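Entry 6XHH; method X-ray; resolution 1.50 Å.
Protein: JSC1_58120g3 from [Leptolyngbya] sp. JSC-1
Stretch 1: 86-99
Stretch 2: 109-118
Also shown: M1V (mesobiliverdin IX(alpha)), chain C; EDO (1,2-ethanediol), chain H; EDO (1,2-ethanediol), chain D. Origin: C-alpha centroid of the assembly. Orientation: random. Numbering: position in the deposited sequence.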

ATOM      1  N   PRO A  86       3.551   8.879   1.409  1.00 14.88           N
ATOM      2  CA  PRO A  86       3.411   7.723   0.519  1.00 15.25           C
ATOM      3  C   PRO A  86       4.698   7.465  -0.249  1.00 12.61           C
ATOM      4  O   PRO A  86       5.602   8.304  -0.317  1.00 13.84           O
ATOM      5  CB  PRO A  86       2.292   8.146  -0.435  1.00 15.36           C
ATOM      6  CG  PRO A  86       2.475   9.612  -0.556  1.00 12.69           C
ATOM      7  CD  PRO A  86       2.952  10.088   0.820  1.00 13.41           C
ATOM      8  N   PHE A  87       4.750   6.280  -0.856  1.00 12.28           N
ATOM      9  CA  PHE A  87       5.808   5.871  -1.769  1.00 12.70           C
ATOM     10  C   PHE A  87       5.160   5.497  -3.096  1.00 10.71           C
ATOM     11  O   PHE A  87       4.378   4.544  -3.158  1.00 12.98           O
ATOM     12  CB  PHE A  87       6.589   4.697  -1.180  1.00 11.34           C
ATOM     13  CG  PHE A  87       7.843   4.353  -1.930  1.00 10.57           C
ATOM     14  CD1 PHE A  87       8.878   5.260  -2.018  1.00 12.89           C
ATOM     15  CD2 PHE A  87       7.984   3.115  -2.530  1.00 12.27           C
ATOM     16  CE1 PHE A  87      10.033   4.951  -2.700  1.00 13.60           C
ATOM     17  CE2 PHE A  87       9.141   2.806  -3.213  1.00 16.26           C
ATOM     18  CZ  PHE A  87      10.169   3.712  -3.295  1.00 13.47           C
ATOM     19  N   VAL A  88       5.484   6.240  -4.150  1.00  9.82           N
ATOM     20  CA  VAL A  88       4.738   6.221  -5.408  1.00 10.93           C
ATOM     21  C   VAL A  88       5.711   5.943  -6.545  1.00 10.52           C
ATOM     22  O   VAL A  88       6.575   6.773  -6.828  1.00 14.01           O
ATOM     23  CB  VAL A  88       4.004   7.544  -5.652  1.00 13.07           C
ATOM     24  CG1 VAL A  88       3.166   7.458  -6.917  1.00 15.41           C
ATOM     25  CG2 VAL A  88       3.153   7.929  -4.425  1.00 14.15           C
ATOM     26  N   VAL A  89       5.580   4.787  -7.191  1.00 11.02           N
ATOM     27  CA  VAL A  89       6.533   4.344  -8.219  1.00 12.60           C
ATOM     28  C   VAL A  89       5.768   3.827  -9.437  1.00 13.27           C
ATOM     29  O   VAL A  89       5.254   2.700  -9.426  1.00 12.12           O
ATOM     30  CB  VAL A  89       7.484   3.277  -7.676  1.00 10.75           C
ATOM     31  CG1 VAL A  89       8.460   2.829  -8.774  1.00 11.93           C
ATOM     32  CG2 VAL A  89       8.225   3.815  -6.449  1.00  9.78           C
ATOM     33  N   ASP A  90       5.706   4.635 -10.502  1.00 12.45           N
ATOM     34  CA  ASP A  90       5.060   4.184 -11.734  1.00 12.62           C
ATOM     35  C   ASP A  90       5.742   2.940 -12.291  1.00 11.67           C
ATOM     36  O   ASP A  90       5.080   2.009 -12.756  1.00 11.14           O
ATOM     37  CB  ASP A  90       5.101   5.276 -12.801  1.00 11.79           C
ATOM     38  CG  ASP A  90       4.197   6.441 -12.497  1.00 12.71           C
ATOM     39  OD1 ASP A  90       3.628   6.481 -11.390  1.00 12.82           O
ATOM     40  OD2 ASP A  90       4.034   7.297 -13.393  1.00 14.85           O
ATOM     41  N   ASP A  91       7.070   2.932 -12.270  1.00 14.89           N
ATOM     42  CA  ASP A  91       7.889   1.944 -12.966  1.00 10.33           C
ATOM     43  C   ASP A  91       9.090   1.681 -12.063  1.00 13.50           C
ATOM     44  O   ASP A  91       9.896   2.587 -11.861  1.00 12.69           O
ATOM     45  CB  ASP A  91       8.317   2.502 -14.326  1.00 11.27           C
ATOM     46  CG  ASP A  91       9.126   1.524 -15.164  1.00 12.95           C
ATOM     47  OD1 ASP A  91       9.779   0.632 -14.606  1.00 15.50           O
ATOM     48  OD2 ASP A  91       9.121   1.694 -16.396  1.00 16.89           O
ATOM     49  N   ILE A  92       9.216   0.465 -11.518  1.00 10.32           N
ATOM     50  CA  ILE A  92      10.280   0.199 -10.550  1.00 11.21           C
ATOM     51  C   ILE A  92      11.673   0.399 -11.138  1.00 13.16           C
ATOM     52  O   ILE A  92      12.651   0.516 -10.385  1.00 12.90           O
ATOM     53  CB  ILE A  92      10.164  -1.222  -9.944  1.00 11.58           C
ATOM     54  CG1 ILE A  92      10.419  -2.311 -10.994  1.00  9.85           C
ATOM     55  CG2 ILE A  92       8.833  -1.392  -9.209  1.00 17.58           C
ATOM     56  CD1 ILE A  92      10.624  -3.698 -10.355  1.00 12.58           C
ATOM     57  N   TYR A  93      11.800   0.439 -12.458  1.00 13.74           N
ATOM     58  CA  TYR A  93      13.103   0.635 -13.074  1.00 14.48           C
ATOM     59  C   TYR A  93      13.414   2.093 -13.345  1.00 13.67           C
ATOM     60  O   TYR A  93      14.540   2.403 -13.753  1.00 14.13           O
ATOM     61  CB  TYR A  93      13.194  -0.168 -14.373  1.00 14.65           C
ATOM     62  CG  TYR A  93      12.942  -1.637 -14.148  1.00 11.41           C
ATOM     63  CD1 TYR A  93      13.757  -2.384 -13.298  1.00 13.05           C
ATOM     64  CD2 TYR A  93      11.869  -2.276 -14.747  1.00 15.07           C
ATOM     65  CE1 TYR A  93      13.525  -3.738 -13.079  1.00 15.35           C
ATOM     66  CE2 TYR A  93      11.634  -3.620 -14.528  1.00 13.23           C
ATOM     67  CZ  TYR A  93      12.461  -4.339 -13.692  1.00 16.20           C
ATOM     68  OH  TYR A  93      12.226  -5.678 -13.486  1.00 18.08           O
ATOM     69  N   LEU A  94      12.449   2.988 -13.136  1.00 13.11           N
ATOM     70  CA  LEU A  94      12.662   4.408 -13.371  1.00 12.14           C
ATOM     71  C   LEU A  94      12.611   5.250 -12.109  1.00 14.70           C
ATOM     72  O   LEU A  94      13.343   6.235 -12.019  1.00 17.33           O
ATOM     73  CB  LEU A  94      11.638   4.946 -14.382  1.00 13.38           C
ATOM     74  CG  LEU A  94      11.713   4.306 -15.773  1.00 16.18           C
ATOM     75  CD1 LEU A  94      10.645   4.862 -16.687  1.00 20.38           C
ATOM     76  CD2 LEU A  94      13.087   4.530 -16.384  1.00 23.47           C
ATOM     77  N   GLY A  95      11.787   4.915 -11.132  1.00 14.60           N
ATOM     78  CA  GLY A  95      11.942   5.483  -9.809  1.00 14.88           C
ATOM     79  C   GLY A  95      10.689   6.177  -9.308  1.00 12.15           C
ATOM     80  O   GLY A  95       9.639   6.169  -9.942  1.00 11.80           O
ATOM     81  N   GLU A  96      10.831   6.781  -8.136  1.00 13.67           N
ATOM     82  CA  GLU A  96       9.691   7.295  -7.387  1.00 11.68           C
ATOM     83  C   GLU A  96       9.313   8.711  -7.809  1.00 13.09           C
ATOM     84  O   GLU A  96      10.159   9.521  -8.199  1.00 12.05           O
ATOM     85  CB  GLU A  96       9.971   7.268  -5.885  1.00 16.45           C
ATOM     86  CG  GLU A  96      11.060   8.231  -5.437  1.00 18.22           C
ATOM     87  CD  GLU A  96      11.003   8.537  -3.937  1.00 17.09           C
ATOM     88  OE1 GLU A  96       9.938   8.930  -3.431  1.00 18.08           O
ATOM     89  OE2 GLU A  96      12.029   8.366  -3.257  1.00 22.44           O
ATOM     90  N   THR A  97       8.011   8.988  -7.738  1.00 10.68           N
ATOM     91  CA  THR A  97       7.474  10.332  -7.881  1.00 10.74           C
ATOM     92  C   THR A  97       7.658  11.093  -6.574  1.00 12.10           C
ATOM     93  O   THR A  97       7.243  10.617  -5.513  1.00 14.31           O
ATOM     94  CB  THR A  97       5.985  10.258  -8.231  1.00 12.70           C
ATOM     95  OG1 THR A  97       5.812   9.513  -9.443  1.00 13.18           O
ATOM     96  CG2 THR A  97       5.409  11.656  -8.399  1.00 17.62           C
ATOM     97  N   ILE A  98       8.271  12.276  -6.641  1.00 13.68           N
ATOM     98  CA  ILE A  98       8.554  13.006  -5.408  1.00 15.78           C
ATOM     99  C   ILE A  98       7.266  13.591  -4.843  1.00 13.78           C
ATOM    100  O   ILE A  98       6.491  14.247  -5.556  1.00 14.33           O
ATOM    101  CB  ILE A  98       9.617  14.091  -5.638  1.00 14.58           C
ATOM    102  CG1 ILE A  98      10.897  13.456  -6.206  1.00 20.07           C
ATOM    103  CG2 ILE A  98       9.927  14.769  -4.321  1.00 16.01           C
ATOM    104  CD1 ILE A  98      11.496  12.377  -5.329  1.00 16.69           C
ATOM    105  N   TRP A  99       7.031  13.336  -3.556  1.00 11.94           N
ATOM    106  CA  TRP A  99       5.839  13.769  -2.831  1.00 12.31           C
ATOM    107  C   TRP A  99       6.265  14.763  -1.760  1.00 13.70           C
ATOM    108  O   TRP A  99       7.003  14.403  -0.833  1.00 13.92           O
ATOM    109  CB  TRP A  99       5.153  12.559  -2.204  1.00 13.84           C
ATOM    110  CG  TRP A  99       3.926  12.828  -1.384  1.00 11.92           C
ATOM    111  CD1 TRP A  99       3.868  13.187  -0.068  1.00 16.59           C
ATOM    112  CD2 TRP A  99       2.584  12.702  -1.834  1.00 17.02           C
ATOM    113  NE1 TRP A  99       2.553  13.310   0.325  1.00 16.19           N
ATOM    114  CE2 TRP A  99       1.745  13.020  -0.743  1.00 15.03           C
ATOM    115  CE3 TRP A  99       2.006  12.382  -3.063  1.00 14.87           C
ATOM    116  CZ2 TRP A  99       0.356  12.991  -0.843  1.00 18.89           C
ATOM    117  CZ3 TRP A  99       0.628  12.355  -3.158  1.00 19.92           C
ATOM    118  CH2 TRP A  99      -0.180  12.668  -2.058  1.00 17.39           C
ATOM    119  N   PRO A 109      12.672  15.399 -11.129  1.00 20.05           N
ATOM    120  CA  PRO A 109      12.701  14.119 -11.839  1.00 20.75           C
ATOM    121  C   PRO A 109      12.428  12.968 -10.883  1.00 19.03           C
ATOM    122  O   PRO A 109      12.572  13.089  -9.666  1.00 18.81           O
ATOM    123  CB  PRO A 109      14.126  14.050 -12.401  1.00 21.29           C
ATOM    124  CG  PRO A 109      14.936  14.928 -11.471  1.00 25.24           C
ATOM    125  CD  PRO A 109      14.005  16.027 -11.044  1.00 25.92           C
ATOM    126  N   LYS A 110      12.021  11.839 -11.457  1.00 17.10           N
ATOM    127  CA  LYS A 110      11.843  10.631 -10.660  1.00 17.34           C
ATOM    128  C   LYS A 110      13.169  10.217 -10.029  1.00 14.42           C
ATOM    129  O   LYS A 110      14.246  10.443 -10.587  1.00 17.63           O
ATOM    130  CB  LYS A 110      11.284   9.490 -11.517  1.00 15.47           C
ATOM    131  CG  LYS A 110      10.009   9.823 -12.333  1.00 17.12           C
ATOM    132  CD  LYS A 110       8.825  10.177 -11.461  1.00 20.69           C
ATOM    133  CE  LYS A 110       7.544  10.330 -12.299  1.00 17.58           C
ATOM    134  NZ  LYS A 110       6.919   9.048 -12.737  1.00 18.43           N
ATOM    135  N   ARG A 111      13.087   9.624  -8.837  1.00 13.11           N
ATOM    136  CA  ARG A 111      14.274   9.227  -8.091  1.00 17.02           C
ATOM    137  C   ARG A 111      14.465   7.718  -8.177  1.00 14.31           C
ATOM    138  O   ARG A 111      13.663   6.976  -7.604  1.00 11.83           O
ATOM    139  CB  ARG A 111      14.157   9.661  -6.631  1.00 19.33           C
ATOM    140  CG  ARG A 111      15.400   9.412  -5.813  1.00 18.34           C
ATOM    141  CD  ARG A 111      15.189   9.872  -4.372  1.00 26.06           C
ATOM    142  NE  ARG A 111      16.434  10.311  -3.753  1.00 35.01           N
ATOM    143  CZ  ARG A 111      17.214   9.537  -3.007  1.00 31.83           C
ATOM    144  NH1 ARG A 111      16.885   8.273  -2.780  1.00 37.84           N
ATOM    145  NH2 ARG A 111      18.328  10.032  -2.484  1.00 36.35           N
ATOM    146  N   PRO A 112      15.511   7.232  -8.842  1.00 12.21           N
ATOM    147  CA  PRO A 112      15.688   5.783  -9.004  1.00 12.01           C
ATOM    148  C   PRO A 112      15.832   5.059  -7.677  1.00 10.35           C
ATOM    149  O   PRO A 112      16.388   5.578  -6.711  1.00 13.11           O
ATOM    150  CB  PRO A 112      16.972   5.679  -9.841  1.00 15.06           C
ATOM    151  CG  PRO A 112      17.008   6.960 -10.615  1.00 16.41           C
ATOM    152  CD  PRO A 112      16.468   7.998  -9.660  1.00 14.86           C
ATOM    153  N   LEU A 113      15.315   3.830  -7.645  1.00 12.69           N
ATOM    154  CA  LEU A 113      15.386   2.978  -6.464  1.00 11.59           C
ATOM    155  C   LEU A 113      16.725   2.253  -6.397  1.00 13.07           C
ATOM    156  O   LEU A 113      17.373   2.009  -7.414  1.00 15.01           O
ATOM    157  CB  LEU A 113      14.257   1.940  -6.484  1.00 11.83           C
ATOM    158  CG  LEU A 113      12.843   2.349  -6.059  1.00 12.28           C
ATOM    159  CD1 LEU A 113      12.294   3.545  -6.815  1.00 18.92           C
ATOM    160  CD2 LEU A 113      11.927   1.153  -6.238  1.00 16.27           C
ATOM    161  N   THR A 114      17.134   1.911  -5.178  1.00 12.29           N
ATOM    162  CA  THR A 114      18.327   1.101  -4.959  1.00 14.40           C
ATOM    163  C   THR A 114      18.111  -0.301  -5.521  1.00 12.60           C
ATOM    164  O   THR A 114      17.003  -0.827  -5.482  1.00 14.08           O
ATOM    165  CB  THR A 114      18.620   1.046  -3.455  1.00 14.31           C
ATOM    166  OG1 THR A 114      18.976   2.359  -2.987  1.00 15.35           O
ATOM    167  CG2 THR A 114      19.719   0.052  -3.126  1.00 16.47           C
ATOM    168  N   ASP A 115      19.180  -0.923  -6.039  1.00 13.47           N
ATOM    169  CA  ASP A 115      18.975  -2.149  -6.810  1.00 16.82           C
ATOM    170  C   ASP A 115      18.428  -3.290  -5.955  1.00 12.70           C
ATOM    171  O   ASP A 115      17.638  -4.102  -6.443  1.00 17.40           O
ATOM    172  CB  ASP A 115      20.258  -2.585  -7.520  1.00 26.21           C
ATOM    173  CG  ASP A 115      19.986  -3.629  -8.594  1.00 43.20           C
ATOM    174  OD1 ASP A 115      18.931  -3.525  -9.255  1.00 50.35           O
ATOM    175  OD2 ASP A 115      20.807  -4.556  -8.773  1.00 48.55           O
ATOM    176  N   CYS A 116      18.842  -3.393  -4.682  1.00 13.96           N
ATOM    177  CA  CYS A 116      18.317  -4.482  -3.851  1.00 13.69           C
ATOM    178  C   CYS A 116      16.848  -4.282  -3.503  1.00 13.13           C
ATOM    179  O   CYS A 116      16.121  -5.269  -3.295  1.00 14.20           O
ATOM    180  CB  CYS A 116      19.150  -4.675  -2.572  1.00 15.87           C
ATOM    181  SG  CYS A 116      19.312  -3.343  -1.389  1.00 17.43           S
ATOM    182  N   HIS A 117      16.396  -3.022  -3.444  1.00 13.70           N
ATOM    183  CA  HIS A 117      14.970  -2.732  -3.348  1.00 12.34           C
ATOM    184  C   HIS A 117      14.245  -3.198  -4.604  1.00 16.36           C
ATOM    185  O   HIS A 117      13.233  -3.913  -4.529  1.00 14.28           O
ATOM    186  CB  HIS A 117      14.792  -1.230  -3.112  1.00 12.51           C
ATOM    187  CG  HIS A 117      13.381  -0.801  -2.831  1.00 12.14           C
ATOM    188  ND1 HIS A 117      13.058   0.511  -2.561  1.00 13.77           N
ATOM    189  CD2 HIS A 117      12.214  -1.492  -2.779  1.00 13.73           C
ATOM    190  CE1 HIS A 117      11.755   0.615  -2.352  1.00 16.30           C
ATOM    191  NE2 HIS A 117      11.221  -0.586  -2.471  1.00 13.51           N
ATOM    192  N   ILE A 118      14.791  -2.852  -5.777  1.00 15.37           N
ATOM    193  CA  ILE A 118      14.221  -3.323  -7.039  1.00 12.66           C
ATOM    194  C   ILE A 118      14.160  -4.847  -7.067  1.00 13.56           C
ATOM    195  O   ILE A 118      13.164  -5.435  -7.494  1.00 15.29           O
ATOM    196  CB  ILE A 118      15.024  -2.768  -8.228  1.00 16.39           C
ATOM    197  CG1 ILE A 118      14.792  -1.263  -8.347  1.00 14.03           C
ATOM    198  CG2 ILE A 118      14.591  -3.444  -9.528  1.00 16.23           C
ATOM    199  CD1 ILE A 118      15.715  -0.596  -9.352  1.00 14.45           C
TER
HETATM  200  OA  M1V C 801      14.316  -5.908   0.745  1.00 14.52           O
HETATM  201  C1A M1V C 801      15.237  -5.112   0.634  1.00 15.63           C
HETATM  202  NA  M1V C 801      15.083  -3.782   0.623  1.00 16.23           N
HETATM  203  C2A M1V C 801      16.601  -5.446   0.514  1.00 16.52           C
HETATM  204  CMA M1V C 801      17.173  -6.845   0.485  1.00 18.45           C
HETATM  205  C3A M1V C 801      17.326  -4.261   0.418  1.00 16.14           C
HETATM  206  CAA M1V C 801      18.792  -4.110   0.266  1.00 18.55           C
HETATM  207  CBA M1V C 801      19.422  -3.357   1.440  1.00 17.88           C
HETATM  208  C4A M1V C 801      16.331  -3.167   0.485  1.00 14.35           C
HETATM  209  CHA M1V C 801      16.642  -1.835   0.443  1.00 15.67           C
HETATM  210  C1B M1V C 801      15.779  -0.651   0.509  1.00 14.86           C
HETATM  211  C2B M1V C 801      16.311   0.659   0.380  1.00 12.92           C
HETATM  212  CMB M1V C 801      17.762   1.004   0.147  1.00 15.39           C
HETATM  213  C3B M1V C 801      15.273   1.534   0.489  1.00 12.72           C
HETATM  214  CAB M1V C 801      15.357   3.048   0.405  1.00 15.82           C
HETATM  215  CBB M1V C 801      14.778   3.536  -0.934  1.00 15.66           C
HETATM  216  CGB M1V C 801      15.674   3.124  -2.083  1.00 14.25           C
HETATM  217  O2B M1V C 801      16.812   3.638  -2.203  1.00 19.62           O
HETATM  218  O1B M1V C 801      15.305   2.276  -2.926  1.00 14.32           O
HETATM  219  NB  M1V C 801      14.454  -0.555   0.700  1.00 15.25           N
HETATM  220  C4B M1V C 801      14.101   0.748   0.698  1.00 12.09           C
HETATM  221  CHB M1V C 801      12.839   1.340   0.865  1.00 12.54           C
HETATM  222  C1C M1V C 801      11.545   0.801   0.881  1.00 13.14           C
HETATM  223  C2C M1V C 801      10.399   1.597   0.746  1.00 12.69           C
HETATM  224  CAC M1V C 801      10.404   3.108   0.652  1.00 14.71           C
HETATM  225  CBC M1V C 801      10.525   3.561   2.134  1.00 17.53           C
HETATM  226  CGC M1V C 801      10.999   4.991   2.346  1.00 17.38           C
HETATM  227  O2C M1V C 801      11.233   5.741   1.371  1.00 21.72           O
HETATM  228  O1C M1V C 801      11.175   5.443   3.507  1.00 20.38           O
HETATM  229  C3C M1V C 801       9.299   0.745   0.807  1.00 13.68           C
HETATM  230  CMC M1V C 801       7.865   1.186   0.703  1.00 13.43           C
HETATM  231  NC  M1V C 801      11.154  -0.515   0.993  1.00 13.22           N
HETATM  232  C4C M1V C 801       9.784  -0.572   0.946  1.00 13.63           C
HETATM  233  CHC M1V C 801       9.132  -1.832   1.073  1.00 15.11           C
HETATM  234  C1D M1V C 801       7.817  -2.184   0.884  1.00 11.62           C
HETATM  235  C2D M1V C 801       7.076  -3.086   1.696  1.00 16.07           C
HETATM  236  CMD M1V C 801       7.587  -3.772   2.940  1.00 13.51           C
HETATM  237  ND  M1V C 801       7.003  -1.782  -0.166  1.00 11.55           N
HETATM  238  C4D M1V C 801       5.797  -2.369  -0.014  1.00 13.78           C
HETATM  239  OD  M1V C 801       4.864  -2.201  -0.800  1.00 14.37           O
HETATM  240  C3D M1V C 801       5.831  -3.190   1.159  1.00 14.63           C
HETATM  241  CAD M1V C 801       4.693  -4.008   1.716  1.00 14.22           C
HETATM  242  CBD M1V C 801       4.515  -5.254   0.877  1.00 16.03           C
HETATM  243  C1  EDO H 806      16.187  13.555  -6.818  1.00 22.37           C
HETATM  244  O1  EDO H 806      15.906  14.362  -5.670  1.00 27.47           O
HETATM  245  C2  EDO H 806      14.862  13.207  -7.477  1.00 19.88           C
HETATM  246  O2  EDO H 806      14.365  14.325  -8.211  1.00 22.50           O
HETATM  247  C1  EDO D 802      22.657   3.684  -2.380  1.00 24.61           C
HETATM  248  O1  EDO D 802      21.271   3.576  -2.031  1.00 32.89           O
HETATM  249  C2  EDO D 802      23.102   2.412  -3.097  1.00 31.81           C
HETATM  250  O2  EDO D 802      22.697   2.467  -4.473  1.00 23.94           O
HETATM  251  O   HOH W   1       6.979   7.263 -10.390  1.00 11.98           O
HETATM  252  O   HOH W   2       4.947  10.308 -14.214  1.00 28.13           O
HETATM  253  O   HOH W   3      14.268   2.890 -10.237  1.00 12.67           O
HETATM  254  O   HOH W   4       9.322  13.205  -9.143  1.00 21.36           O

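The contact is pinned by one antiparallel bridge and shaped by a leucine knob. Glu96 N donates to Arg111 O at 2.9 Å, and Arg111 N returns a bond to Glu96 O at 3.0 Å. Beside this bridge the backbones nearly touch: Gly95 CA lies 3.8 Å from Pro112 CA and 3.2 Å from Arg111 O. A beta carbon at Gly95 would strike Arg111 O and Pro112 N, and the backbone angles themselves call for glycine.

Leu113 fills a separate hollow. Its CD1 packs 3.6 Å from Gly95 CA and 4.1 Å from Val89 CG2, while its CG meets the edge of the Phe87 ring, 4.1 Å from CZ. Phe87 then runs nearly parallel to the His117 ring, slid aside with little overlap, and each ring has the bilin over one face.

Farther along, Ile118 is the second bump: its CG2 touches Ile92 CD1 at 4.1 Å and Tyr93 CE1 at 3.7 Å. Phe87, Val89 and Ile92 are buried, so apolar side chains suit them. Nearby, a water donates to Ile92 O and accepts from Leu113 N.

At the exposed margin, Lys110 drapes its long chain past Thr97, with CE 3.4 Å from OG1, so that NZ reaches Asp90 OD2 in a 3.4 Å salt bridge. One water joins Asp90 N, Gly95 O, Thr97 OG1 and Lys110 NZ.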